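PDB 3E96: dihydrodipicolinate synthase from Bacillus clausii KSM-K16, which probably catalyses the 4-hydroxy-tetrahydrodipicolinate synthase reaction of lysine biosynthesis. Local coordinates for residues P220-E225 / S298-L303. Residues are numbered along the deposited sequence; the frame is centred on the assembly and turned at random.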
loop_
_atom_site.group_PDB
_atom_site.type_symbol
_atom_site.label_atom_id
_atom_site.label_comp_id
_atom_site.label_asym_id
_atom_site.label_seq_id
_atom_site.Cartn_x
_atom_site.Cartn_y
_atom_site.Cartn_z
ATOM N N PRO B 220 13.045 -15.169 20.718
ATOM C CA PRO B 220 14.013 -15.534 19.683
ATOM C C PRO B 220 14.521 -16.973 19.743
ATOM O O PRO B 220 14.877 -17.545 18.714
ATOM C CB PRO B 220 15.127 -14.504 19.874
ATOM C CG PRO B 220 15.050 -14.185 21.334
ATOM C CD PRO B 220 13.565 -14.084 21.570
ATOM N N GLN B 221 14.547 -17.562 20.936
ATOM C CA GLN B 221 15.023 -18.934 21.076
ATOM C C GLN B 221 14.134 -19.944 20.343
ATOM O O GLN B 221 14.621 -20.969 19.863
ATOM C CB GLN B 221 15.143 -19.318 22.559
ATOM C CG GLN B 221 13.824 -19.581 23.280
ATOM C CD GLN B 221 13.090 -18.318 23.712
ATOM O OE1 GLN B 221 12.007 -18.398 24.295
ATOM N NE2 GLN B 221 13.673 -17.149 23.435
ATOM N N LYS B 222 12.836 -19.664 20.256
ATOM C CA LYS B 222 11.926 -20.570 19.558
ATOM C C LYS B 222 12.221 -20.562 18.065
ATOM O O LYS B 222 12.171 -21.603 17.407
ATOM C CB LYS B 222 10.466 -20.171 19.791
ATOM C CG LYS B 222 9.947 -20.487 21.183
ATOM C CD LYS B 222 8.462 -20.179 21.302
ATOM C CE LYS B 222 7.930 -20.547 22.685
ATOM N NZ LYS B 222 8.065 -22.006 22.965
ATOM N N ALA B 223 12.524 -19.380 17.532
ATOM C CA ALA B 223 12.840 -19.246 16.119
ATOM C C ALA B 223 14.149 -19.975 15.846
ATOM O O ALA B 223 14.282 -20.685 14.847
ATOM C CB ALA B 223 12.968 -17.770 15.746
ATOM N N VAL B 224 15.115 -19.802 16.747
ATOM C CA VAL B 224 16.412 -20.452 16.602
ATOM C C VAL B 224 16.261 -21.970 16.623
ATOM O O VAL B 224 16.927 -22.674 15.869
ATOM C CB VAL B 224 17.392 -20.019 17.725
ATOM C CG1 VAL B 224 18.673 -20.842 17.647
ATOM C CG2 VAL B 224 17.727 -18.540 17.573
ATOM N N GLU B 225 15.382 -22.473 17.484
ATOM C CA GLU B 225 15.165 -23.914 17.567
ATOM C C GLU B 225 14.659 -24.458 16.234
ATOM O O GLU B 225 15.078 -25.534 15.803
ATOM C CB GLU B 225 14.151 -24.248 18.665
ATOM C CG GLU B 225 14.551 -23.782 20.054
ATOM C CD GLU B 225 13.537 -24.179 21.112
ATOM O OE1 GLU B 225 13.567 -23.589 22.218
ATOM O OE2 GLU B 225 12.716 -25.084 20.843
ATOM N N SER B 298 -0.007 -18.671 28.264
ATOM C CA SER B 298 -0.193 -19.610 29.360
ATOM C C SER B 298 0.184 -21.011 28.876
ATOM O O SER B 298 0.870 -21.754 29.575
ATOM C CB SER B 298 -1.651 -19.586 29.826
ATOM O OG SER B 298 -1.855 -20.453 30.928
ATOM N N SER B 299 -0.251 -21.366 27.669
ATOM C CA SER B 299 0.056 -22.684 27.123
ATOM C C SER B 299 1.555 -22.835 26.887
ATOM O O SER B 299 2.094 -23.939 26.991
ATOM C CB SER B 299 -0.706 -22.926 25.814
ATOM O OG SER B 299 -0.130 -22.201 24.740
ATOM N N TRP B 300 2.226 -21.731 26.565
ATOM C CA TRP B 300 3.671 -21.760 26.346
ATOM C C TRP B 300 4.384 -21.778 27.694
ATOM O O TRP B 300 5.612 -21.809 27.755
ATOM C CB TRP B 300 4.140 -20.525 25.570
ATOM C CG TRP B 300 4.080 -20.653 24.080
ATOM C CD1 TRP B 300 4.033 -21.807 23.355
ATOM C CD2 TRP B 300 4.149 -19.585 23.130
ATOM N NE1 TRP B 300 4.073 -21.524 22.008
ATOM C CE2 TRP B 300 4.146 -20.168 21.843
ATOM C CE3 TRP B 300 4.218 -18.190 23.241
ATOM C CZ2 TRP B 300 4.210 -19.402 20.673
ATOM C CZ3 TRP B 300 4.282 -17.428 22.077
ATOM C CH2 TRP B 300 4.278 -18.039 20.810
ATOM N N LYS B 301 3.597 -21.740 28.765
ATOM C CA LYS B 301 4.128 -21.738 30.120
ATOM C C LYS B 301 5.082 -20.568 30.341
ATOM O O LYS B 301 6.176 -20.730 30.887
ATOM C CB LYS B 301 4.816 -23.076 30.405
ATOM C CG LYS B 301 3.844 -24.249 30.309
ATOM C CD LYS B 301 4.411 -25.544 30.868
ATOM C CE LYS B 301 3.338 -26.627 30.886
ATOM N NZ LYS B 301 3.808 -27.887 31.531
ATOM N N LEU B 302 4.639 -19.382 29.927
ATOM C CA LEU B 302 5.431 -18.161 30.057
ATOM C C LEU B 302 4.877 -17.155 31.064
ATOM O O LEU B 302 5.598 -16.261 31.503
ATOM C CB LEU B 302 5.562 -17.472 28.697
ATOM C CG LEU B 302 6.334 -18.215 27.608
ATOM C CD1 LEU B 302 6.324 -17.383 26.336
ATOM C CD2 LEU B 302 7.762 -18.468 28.066
ATOM N N LEU B 303 3.604 -17.282 31.422
ATOM C CA LEU B 303 3.000 -16.358 32.378
ATOM C C LEU B 303 3.373 -16.735 33.805
ATOM O O LEU B 303 3.505 -17.914 34.128
ATOM C CB LEU B 303 1.475 -16.361 32.234
ATOM C CG LEU B 303 0.929 -15.817 30.910
ATOM C CD1 LEU B 303 -0.588 -15.909 30.905
ATOM C CD2 LEU B 303 1.382 -14.374 30.729
HETATM O O HOH W 1 7.699 -21.841 25.881
#
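K222 and W300 meet end to face, a worked example of how a lysine can serve an aromatic ring and a carboxylate at the same time. The lysine runs out from its helix almost fully extended as far as CE and then bends at the last torsion (chi4 -62°), which turns NZ across the indole instead of driving it into the ring. CE therefore lies over the centre of the five-membered ring, 3.8 Å from its centroid and close to the ring normal, in a CH-pi contact. NZ sits over the same face, a cation-pi partner 4.2 Å from that centroid and 15° off the normal. The ammonium group is also held by a salt bridge to D244 and by a water, which accepts from NZ at 2.9 Å and donates to W300 O at 2.8 Å. This water ties the lysine to the backbone of the residue whose ring it covers.

The bond from CA to CB of W300 points toward helix 220-231, and with CG anti to its own carbonyl carbon (chi1 -87°) the indole offers one face to K222 CE, while NE1 is bonded to D244 O. One aspartate thus fixes both partners, its carboxylate the lysine and its carbonyl the indole. A leucine in place of W300 would probably cost the lysine its aromatic platform and leave D244 O without the indole N-H.

In 298-303 the helix ends beside this contact: K301, with positive phi, completes a Schellman motif at the end of helix 287-299. F248 meets the indole with planes inclined at about 45°, and L219 touches both W300 and L302. Helix 235-252 supplies D244 and F248 and, through I245, packs on K222, so it links helix 220-231, which follows the last barrel strand, 210-213, to the end of the C-terminal helix 287-299 outside the barrel.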